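Local coordinates for xylulose kinase (PDB 3I8B), which probably phosphorylates D-xylulose to D-xylulose 5-phosphate at the expense of ATP, as a member of the FGGY family of carbohydrate kinases, at residues Leu6-Val10 with Ala465-Ala470; Asp63-Leu68 with Asn261-Leu267; Lys127-Lys132 with Tyr308-Gly312. All coordinates share one frame; numbering follows the deposited sequence.

Contact 1: residues Leu6-Val10 with Ala465-Ala470; sequences LVAGV and AARQAA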
loop_
_atom_site.group_PDB
_atom_site.type_symbol
_atom_site.label_atom_id
_atom_site.label_comp_id
_atom_site.label_asym_id
_atom_site.label_seq_id
_atom_site.Cartn_x
_atom_site.Cartn_y
_atom_site.Cartn_z
ATOM N N LEU A 6 10.692 -10.591 23.637
ATOM C CA LEU A 6 10.865 -9.550 22.642
ATOM C C LEU A 6 10.440 -10.086 21.278
ATOM O O LEU A 6 10.586 -11.277 21.003
ATOM C CB LEU A 6 12.338 -9.142 22.575
ATOM C CG LEU A 6 12.960 -8.453 23.798
ATOM C CD1 LEU A 6 14.438 -8.134 23.533
ATOM C CD2 LEU A 6 12.185 -7.175 24.144
ATOM N N VAL A 7 9.909 -9.202 20.443
ATOM C CA VAL A 7 9.703 -9.485 19.029
ATOM C C VAL A 7 10.418 -8.400 18.223
ATOM O O VAL A 7 10.940 -7.417 18.784
ATOM C CB VAL A 7 8.197 -9.531 18.621
ATOM C CG1 VAL A 7 7.470 -10.679 19.319
ATOM C CG2 VAL A 7 7.525 -8.215 18.915
ATOM N N ALA A 8 10.445 -8.574 16.907
ATOM C CA ALA A 8 11.081 -7.586 16.048
ATOM C C ALA A 8 10.178 -7.320 14.864
ATOM O O ALA A 8 9.695 -8.251 14.215
ATOM C CB ALA A 8 12.436 -8.072 15.590
ATOM N N GLY A 9 9.919 -6.044 14.614
ATOM C CA GLY A 9 9.173 -5.627 13.444
ATOM C C GLY A 9 10.178 -5.051 12.474
ATOM O O GLY A 9 10.947 -4.139 12.817
ATOM N N VAL A 10 10.203 -5.611 11.271
ATOM C CA VAL A 10 11.072 -5.116 10.218
ATOM C C VAL A 10 10.226 -4.368 9.204
ATOM O O VAL A 10 9.150 -4.842 8.800
ATOM C CB VAL A 10 11.843 -6.256 9.512
ATOM C CG1 VAL A 10 12.784 -5.690 8.471
ATOM C CG2 VAL A 10 12.619 -7.089 10.527
ATOM N N ALA A 465 4.381 -4.623 12.138
ATOM C CA ALA A 465 5.055 -5.905 11.956
ATOM C C ALA A 465 5.385 -6.549 13.306
ATOM O O ALA A 465 5.251 -7.769 13.465
ATOM C CB ALA A 465 6.307 -5.765 11.078
ATOM N N ALA A 466 5.802 -5.739 14.280
ATOM C CA ALA A 466 6.076 -6.279 15.607
ATOM C C ALA A 466 4.791 -6.772 16.246
ATOM O O ALA A 466 4.789 -7.785 16.934
ATOM C CB ALA A 466 6.757 -5.220 16.513
ATOM N N ARG A 467 3.696 -6.052 16.021
ATOM C CA ARG A 467 2.399 -6.443 16.578
ATOM C C ARG A 467 1.946 -7.775 16.004
ATOM O O ARG A 467 1.362 -8.609 16.701
ATOM C CB ARG A 467 1.336 -5.359 16.333
ATOM C CG ARG A 467 0.082 -5.515 17.190
ATOM C CD ARG A 467 -0.958 -4.391 16.976
ATOM N NE ARG A 467 -2.134 -4.627 17.815
ATOM C CZ ARG A 467 -3.394 -4.357 17.475
ATOM N NH1 ARG A 467 -3.674 -3.825 16.293
ATOM N NH2 ARG A 467 -4.383 -4.624 18.321
ATOM N N GLN A 468 2.246 -7.999 14.739
ATOM C CA GLN A 468 1.838 -9.247 14.108
ATOM C C GLN A 468 2.689 -10.403 14.605
ATOM O O GLN A 468 2.186 -11.506 14.813
ATOM C CB GLN A 468 1.917 -9.147 12.582
ATOM C CG GLN A 468 1.508 -10.438 11.856
ATOM C CD GLN A 468 2.058 -10.481 10.430
ATOM O OE1 GLN A 468 3.265 -10.606 10.227
ATOM N NE2 GLN A 468 1.168 -10.369 9.440
ATOM N N ALA A 469 3.981 -10.156 14.783
ATOM C CA ALA A 469 4.863 -11.189 15.333
ATOM C C ALA A 469 4.452 -11.530 16.773
ATOM O O ALA A 469 4.420 -12.702 17.160
ATOM C CB ALA A 469 6.316 -10.740 15.283
ATOM N N ALA A 470 4.133 -10.505 17.563
ATOM C CA ALA A 470 3.639 -10.739 18.927
ATOM C C ALA A 470 2.286 -11.476 18.929
ATOM O O ALA A 470 2.028 -12.355 19.761
ATOM C CB ALA A 470 3.556 -9.438 19.696
#

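Contact 2: residues Asp63-Leu68 with Asn261-Leu267; sequences DDVSAL and NVEGGCL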
loop_
_atom_site.group_PDB
_atom_site.type_symbol
_atom_site.label_atom_id
_atom_site.label_comp_id
_atom_site.label_asym_id
_atom_site.label_seq_id
_atom_site.Cartn_x
_atom_site.Cartn_y
_atom_site.Cartn_z
ATOM N N ASP A 63 19.441 -11.821 18.788
ATOM C CA ASP A 63 19.688 -13.094 19.461
ATOM C C ASP A 63 18.650 -13.358 20.553
ATOM O O ASP A 63 18.409 -14.507 20.913
ATOM C CB ASP A 63 21.067 -13.118 20.111
ATOM C CG ASP A 63 22.198 -13.089 19.113
ATOM O OD1 ASP A 63 21.989 -13.396 17.909
ATOM O OD2 ASP A 63 23.321 -12.772 19.559
ATOM N N ASP A 64 18.056 -12.292 21.084
ATOM C CA ASP A 64 17.071 -12.419 22.155
ATOM C C ASP A 64 15.631 -12.259 21.669
ATOM O O ASP A 64 14.727 -11.972 22.460
ATOM C CB ASP A 64 17.361 -11.402 23.266
ATOM C CG ASP A 64 17.441 -9.959 22.747
ATOM O OD1 ASP A 64 17.322 -9.737 21.521
ATOM O OD2 ASP A 64 17.642 -9.041 23.574
ATOM N N VAL A 65 15.412 -12.457 20.371
ATOM C CA VAL A 65 14.102 -12.212 19.786
ATOM C C VAL A 65 13.364 -13.522 19.476
ATOM O O VAL A 65 13.942 -14.443 18.895
ATOM C CB VAL A 65 14.227 -11.308 18.531
ATOM C CG1 VAL A 65 12.903 -11.173 17.823
ATOM C CG2 VAL A 65 14.778 -9.932 18.938
ATOM N N SER A 66 12.084 -13.574 19.865
ATOM C CA SER A 66 11.241 -14.776 19.806
ATOM C C SER A 66 10.320 -14.891 18.576
ATOM O O SER A 66 9.858 -15.980 18.231
ATOM C CB SER A 66 10.393 -14.859 21.077
ATOM O OG SER A 66 11.203 -15.148 22.202
ATOM N N ALA A 67 10.037 -13.769 17.925
ATOM C CA ALA A 67 9.283 -13.795 16.670
ATOM C C ALA A 67 9.594 -12.530 15.896
ATOM O O ALA A 67 9.907 -11.504 16.492
ATOM C CB ALA A 67 7.790 -13.904 16.935
ATOM N N LEU A 68 9.506 -12.615 14.565
ATOM C CA LEU A 68 9.846 -11.499 13.699
ATOM C C LEU A 68 8.889 -11.470 12.499
ATOM O O LEU A 68 8.480 -12.526 11.998
ATOM C CB LEU A 68 11.297 -11.649 13.229
ATOM C CG LEU A 68 11.893 -10.653 12.234
ATOM C CD1 LEU A 68 13.401 -10.569 12.466
ATOM C CD2 LEU A 68 11.600 -11.004 10.764
ATOM N N ASN A 261 19.393 -17.262 21.356
ATOM C CA ASN A 261 19.373 -17.234 22.821
ATOM C C ASN A 261 17.974 -17.251 23.435
ATOM O O ASN A 261 17.798 -16.832 24.577
ATOM C CB ASN A 261 20.159 -16.027 23.371
ATOM C CG ASN A 261 21.650 -16.125 23.097
ATOM O OD1 ASN A 261 22.195 -17.220 23.009
ATOM N ND2 ASN A 261 22.318 -14.974 22.951
ATOM N N VAL A 262 16.975 -17.720 22.691
ATOM C CA VAL A 262 15.635 -17.867 23.263
ATOM C C VAL A 262 15.093 -19.284 23.056
ATOM O O VAL A 262 15.484 -19.963 22.099
ATOM C CB VAL A 262 14.623 -16.879 22.641
ATOM C CG1 VAL A 262 15.154 -15.457 22.684
ATOM C CG2 VAL A 262 14.320 -17.280 21.215
ATOM N N GLU A 263 14.203 -19.704 23.963
ATOM C CA GLU A 263 13.487 -20.981 23.887
ATOM C C GLU A 263 12.701 -21.076 22.597
ATOM O O GLU A 263 11.778 -20.292 22.375
ATOM C CB GLU A 263 12.478 -21.119 25.038
ATOM C CG GLU A 263 13.066 -21.335 26.437
ATOM C CD GLU A 263 14.111 -22.446 26.490
ATOM O OE1 GLU A 263 15.308 -22.100 26.422
ATOM O OE2 GLU A 263 13.745 -23.647 26.597
ATOM N N GLY A 264 13.063 -22.033 21.750
ATOM C CA GLY A 264 12.331 -22.285 20.523
ATOM C C GLY A 264 12.791 -21.451 19.339
ATOM O O GLY A 264 12.198 -21.524 18.261
ATOM N N GLY A 265 13.842 -20.662 19.533
ATOM C CA GLY A 265 14.347 -19.794 18.472
ATOM C C GLY A 265 13.355 -18.703 18.110
ATOM O O GLY A 265 12.472 -18.382 18.898
ATOM N N CYS A 266 13.489 -18.150 16.907
ATOM C CA CYS A 266 12.662 -17.041 16.456
ATOM C C CYS A 266 11.717 -17.482 15.337
ATOM O O CYS A 266 12.163 -17.798 14.216
ATOM C CB CYS A 266 13.553 -15.906 15.964
ATOM S SG CYS A 266 12.668 -14.455 15.406
ATOM N N LEU A 267 10.421 -17.532 15.641
ATOM C CA LEU A 267 9.455 -17.873 14.606
ATOM C C LEU A 267 9.284 -16.718 13.633
ATOM O O LEU A 267 9.650 -15.580 13.925
ATOM C CB LEU A 267 8.110 -18.304 15.198
ATOM C CG LEU A 267 7.277 -17.359 16.051
ATOM C CD1 LEU A 267 6.460 -16.410 15.176
ATOM C CD2 LEU A 267 6.348 -18.201 16.922
HETATM O O HOH W 1 10.004 -18.292 19.843
HETATM O O HOH W 2 10.532 -17.694 23.111
#

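Contact 3: residues Lys127-Lys132 with Tyr308-Gly312; sequences KQRWVK and YDLTG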
loop_
_atom_site.group_PDB
_atom_site.type_symbol
_atom_site.label_atom_id
_atom_site.label_comp_id
_atom_site.label_asym_id
_atom_site.label_seq_id
_atom_site.Cartn_x
_atom_site.Cartn_y
_atom_site.Cartn_z
ATOM N N LYS A 127 -11.487 -3.265 -17.296
ATOM C CA LYS A 127 -11.284 -2.796 -15.932
ATOM C C LYS A 127 -12.198 -3.548 -14.976
ATOM O O LYS A 127 -11.751 -4.030 -13.949
ATOM C CB LYS A 127 -11.504 -1.284 -15.811
ATOM C CG LYS A 127 -10.424 -0.446 -16.472
ATOM C CD LYS A 127 -10.685 1.049 -16.267
ATOM C CE LYS A 127 -9.568 1.886 -16.880
ATOM N NZ LYS A 127 -10.064 3.222 -17.325
ATOM N N GLN A 128 -13.472 -3.669 -15.331
ATOM C CA GLN A 128 -14.444 -4.339 -14.478
ATOM C C GLN A 128 -14.116 -5.813 -14.264
ATOM O O GLN A 128 -14.311 -6.352 -13.167
ATOM C CB GLN A 128 -15.847 -4.195 -15.074
ATOM C CG GLN A 128 -16.864 -5.172 -14.522
ATOM C CD GLN A 128 -18.265 -4.872 -15.012
ATOM O OE1 GLN A 128 -18.687 -3.711 -15.040
ATOM N NE2 GLN A 128 -18.991 -5.911 -15.409
ATOM N N ARG A 129 -13.631 -6.471 -15.313
ATOM C CA ARG A 129 -13.275 -7.888 -15.222
ATOM C C ARG A 129 -12.049 -8.119 -14.325
ATOM O O ARG A 129 -11.955 -9.148 -13.636
ATOM C CB ARG A 129 -13.048 -8.475 -16.617
ATOM C CG ARG A 129 -14.348 -8.802 -17.368
ATOM C CD ARG A 129 -14.087 -9.047 -18.871
ATOM N NE ARG A 129 -15.313 -9.428 -19.573
ATOM C CZ ARG A 129 -15.430 -9.519 -20.894
ATOM N NH1 ARG A 129 -14.390 -9.261 -21.678
ATOM N NH2 ARG A 129 -16.592 -9.875 -21.431
ATOM N N TRP A 130 -11.115 -7.173 -14.338
ATOM C CA TRP A 130 -9.956 -7.239 -13.445
ATOM C C TRP A 130 -10.379 -7.071 -11.990
ATOM O O TRP A 130 -9.966 -7.841 -11.113
ATOM C CB TRP A 130 -8.893 -6.191 -13.819
ATOM C CG TRP A 130 -7.999 -6.650 -14.920
ATOM C CD1 TRP A 130 -8.024 -6.244 -16.238
ATOM C CD2 TRP A 130 -6.953 -7.624 -14.818
ATOM N NE1 TRP A 130 -7.050 -6.911 -16.949
ATOM C CE2 TRP A 130 -6.386 -7.765 -16.103
ATOM C CE3 TRP A 130 -6.436 -8.383 -13.762
ATOM C CZ2 TRP A 130 -5.328 -8.638 -16.359
ATOM C CZ3 TRP A 130 -5.387 -9.260 -14.020
ATOM C CH2 TRP A 130 -4.846 -9.379 -15.309
ATOM N N VAL A 131 -11.196 -6.060 -11.732
ATOM C CA VAL A 131 -11.692 -5.819 -10.383
ATOM C C VAL A 131 -12.407 -7.063 -9.811
ATOM O O VAL A 131 -12.117 -7.498 -8.685
ATOM C CB VAL A 131 -12.580 -4.554 -10.346
ATOM C CG1 VAL A 131 -13.308 -4.399 -8.997
ATOM C CG2 VAL A 131 -11.726 -3.334 -10.631
ATOM N N LYS A 132 -13.313 -7.650 -10.598
ATOM C CA LYS A 132 -14.019 -8.863 -10.183
ATOM C C LYS A 132 -13.092 -10.081 -10.030
ATOM O O LYS A 132 -13.295 -10.906 -9.144
ATOM C CB LYS A 132 -15.199 -9.176 -11.122
ATOM C CG LYS A 132 -16.330 -8.143 -11.067
ATOM C CD LYS A 132 -17.490 -8.480 -12.027
ATOM C CE LYS A 132 -16.970 -8.714 -13.451
ATOM N NZ LYS A 132 -17.925 -8.428 -14.607
ATOM N N TYR A 308 -15.277 -3.905 -4.254
ATOM C CA TYR A 308 -15.134 -3.955 -5.709
ATOM C C TYR A 308 -15.503 -2.629 -6.383
ATOM O O TYR A 308 -16.661 -2.393 -6.696
ATOM C CB TYR A 308 -16.004 -5.085 -6.276
ATOM C CG TYR A 308 -15.590 -6.470 -5.835
ATOM C CD1 TYR A 308 -14.520 -7.113 -6.435
ATOM C CD2 TYR A 308 -16.280 -7.143 -4.828
ATOM C CE1 TYR A 308 -14.125 -8.372 -6.036
ATOM C CE2 TYR A 308 -15.898 -8.415 -4.423
ATOM C CZ TYR A 308 -14.820 -9.024 -5.036
ATOM O OH TYR A 308 -14.426 -10.282 -4.659
ATOM N N ASP A 309 -14.520 -1.764 -6.597
ATOM C CA ASP A 309 -14.747 -0.548 -7.370
ATOM C C ASP A 309 -14.619 -0.846 -8.874
ATOM O O ASP A 309 -13.524 -0.807 -9.421
ATOM C CB ASP A 309 -13.766 0.549 -6.948
ATOM C CG ASP A 309 -13.850 1.783 -7.838
ATOM O OD1 ASP A 309 -14.812 1.881 -8.636
ATOM O OD2 ASP A 309 -12.949 2.646 -7.740
ATOM N N LEU A 310 -15.743 -1.153 -9.524
ATOM C CA LEU A 310 -15.758 -1.562 -10.934
ATOM C C LEU A 310 -15.123 -0.521 -11.842
ATOM O O LEU A 310 -14.776 -0.788 -12.998
ATOM C CB LEU A 310 -17.192 -1.859 -11.394
ATOM C CG LEU A 310 -17.911 -2.924 -10.564
ATOM C CD1 LEU A 310 -19.283 -3.256 -11.154
ATOM C CD2 LEU A 310 -17.043 -4.177 -10.432
ATOM N N THR A 311 -14.974 0.668 -11.287
ATOM C CA THR A 311 -14.344 1.805 -11.934
ATOM C C THR A 311 -12.820 1.662 -12.034
ATOM O O THR A 311 -12.190 2.217 -12.936
ATOM C CB THR A 311 -14.689 3.055 -11.113
ATOM O OG1 THR A 311 -15.681 3.825 -11.798
ATOM C CG2 THR A 311 -13.470 3.874 -10.815
ATOM N N GLY A 312 -12.227 0.932 -11.091
ATOM C CA GLY A 312 -10.794 0.705 -11.090
ATOM C C GLY A 312 -9.994 1.838 -10.472
ATOM O O GLY A 312 -8.795 1.973 -10.736
HETATM O O HOH W 3 -12.948 -11.735 -6.482
#

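Contact 1: residues Leu6-Val10 with Ala465-Ala470
V7 is turned about CA-CB (chi1 -64°) so that CG1 stands anti to its own carbonyl carbon, beside the backbone N, while CG2 sits between N and the carbonyl carbon; the two methyls straddle one turn of helix 460-474. CG2 of V7 reaches the start of that turn, 3.4 Å from the carbonyl oxygen of A466 and 3.9 Å from A466 CB. CG1 of V7 lies at the end of that turn, 3.8 Å from the backbone N of A470, and CB of V7 meets CB of A469 at 4.0 Å. The A466 carbonyl brushed by the valine already accepts the helical hydrogen bond from A470 N. At G9 the two backbones come nearest, G9 CA being 3.5 Å from A466 N, and the CB of A465 rests over G9 CA at 3.7 Å. A side chain at G9 would run into A466 N, and the alanines in turn present nothing longer than a methyl. The strand and helix axes therefore come within 6.2 Å, with their directions 139° apart. Strand 6-12 is the central strand of the five-stranded N-terminal sheet, and a helix from the C-terminal region packs on it, consistent with the actin-like ATPase fold of FGGY kinases. Q468 ties the same helix to the sheet by accepting a hydrogen bond from the backbone N of G271. Across the two segments the chemistry is wholly one of van der Waals contact between buried small groups, which implies that shape, not polarity, sets the spacing of helix and sheet.

Contact 2: residues Asp63-Leu68 with Asn261-Leu267
C266 and L267 lead into edge strand 267-273, paired in parallel with strand 65-72 in the mixed five-stranded sheet of the N-terminal FGGY (actin-like ATPase) domain; their side chains turn differently against S66, A67 and L68. The thiol of C266 is anti to its backbone N (chi1 -179°), which sets SG alongside the other chain, 3.8 Å from L68 CB and near V65 CG1. L267 lies on the same face as A67, its CD1 pressing on A67 CB at 3.3 Å, tighter than ordinary carbon contact; A469 and V472 of helix 460-474 pack there, against A67 and L267 respectively. The parallel pairing is fixed by L267 N donating to S66 O from above the carbonyl plane, and by L68 N donating to L267 O. Before the strand, V262-G265 forms a type II turn, closed by G265 N donating to V262 O. V262 points at D64-S66: CG1 of V262 lies 3.4 Å from D64 C, and CG2 lies over V65 O, a buried carbonyl without a hydrogen-bond partner in the model, and near S66 OG. Replacing V262 by an alanine would probably open a gap beside D64 and V65, leaving the turn more loosely seated. At the far end N261 and D63 run side by side, amide and carboxylate planes 77° apart, while N261 N donates to D63 O at 3.0 Å. The carboxylate of D64 forms a salt bridge with R31. Two waters complete the joint: one links S66 OG to E263 O, the other donates to S66 O, at 2.8 Å, and to G265 O.

Contact 3: residues Lys127-Lys132 with Tyr308-Gly312
The helical segment 127-132 lies against a type I turn, D309-G312, closed by a G312 N to D309 O bond, with the CA atoms of Q128 and L310 4.7 Å apart. V131 is the side chain in the middle. Its CG1, anti to the backbone N (chi1 171°), meets Y308 CB at 3.9 Å and L310 CD2 at 4.0 Å, while CG2 lies 3.3 Å from D309 O and also faces the CA of G312. The ring of Y308 offers its edge to the helix: CD1 comes 3.3 Å from V131 O, which lies in the ring plane. Beyond it, the hydroxyl of Y308 donates to a water that in turn donates to K132 O, so the tyrosine reaches the helix backbone through one solvent molecule. L310 spreads its two methyls over the helix surface, CD2 beside K132 CG and V131 CG1, with CD1 nearer Q128. At the other end of the turn, the extended chain of K127 runs past T311 O, whose hydrogen bond comes from N378. The side chain of D309 points away from the helix, its OD2 accepting from the backbone N atoms of A313 and V314. Helix 122-134 also meets helix 99-110, K127 touching I106 and W130 touching L109, while the turn lies in the loop between strands 297-301 and 315-318 of the C-terminal sheet.

Contacts 1 and 2 share one sheet: strands 6-12 and 65-72 are neighbours, joined by probable hydrogen bonds from S66 N to L6 O and from A8 N to A67 O, each 3.0 Å, and their centres lie 11 Å apart. Contact 3 is remote, its centre 34 Å from that of contact 1 and 43 Å from that of contact 2, on the opposite side of the chain's centre. Contacts 1 and 3 each join the N-terminal and C-terminal FGGY regions, whereas contact 2 stays within the first. The A465 side chain is about 9 Å from that of D274, the predicted proton acceptor, and the L68 side chain about 10 Å from that of D11, predicted to matter for activity; V10 directly precedes D11.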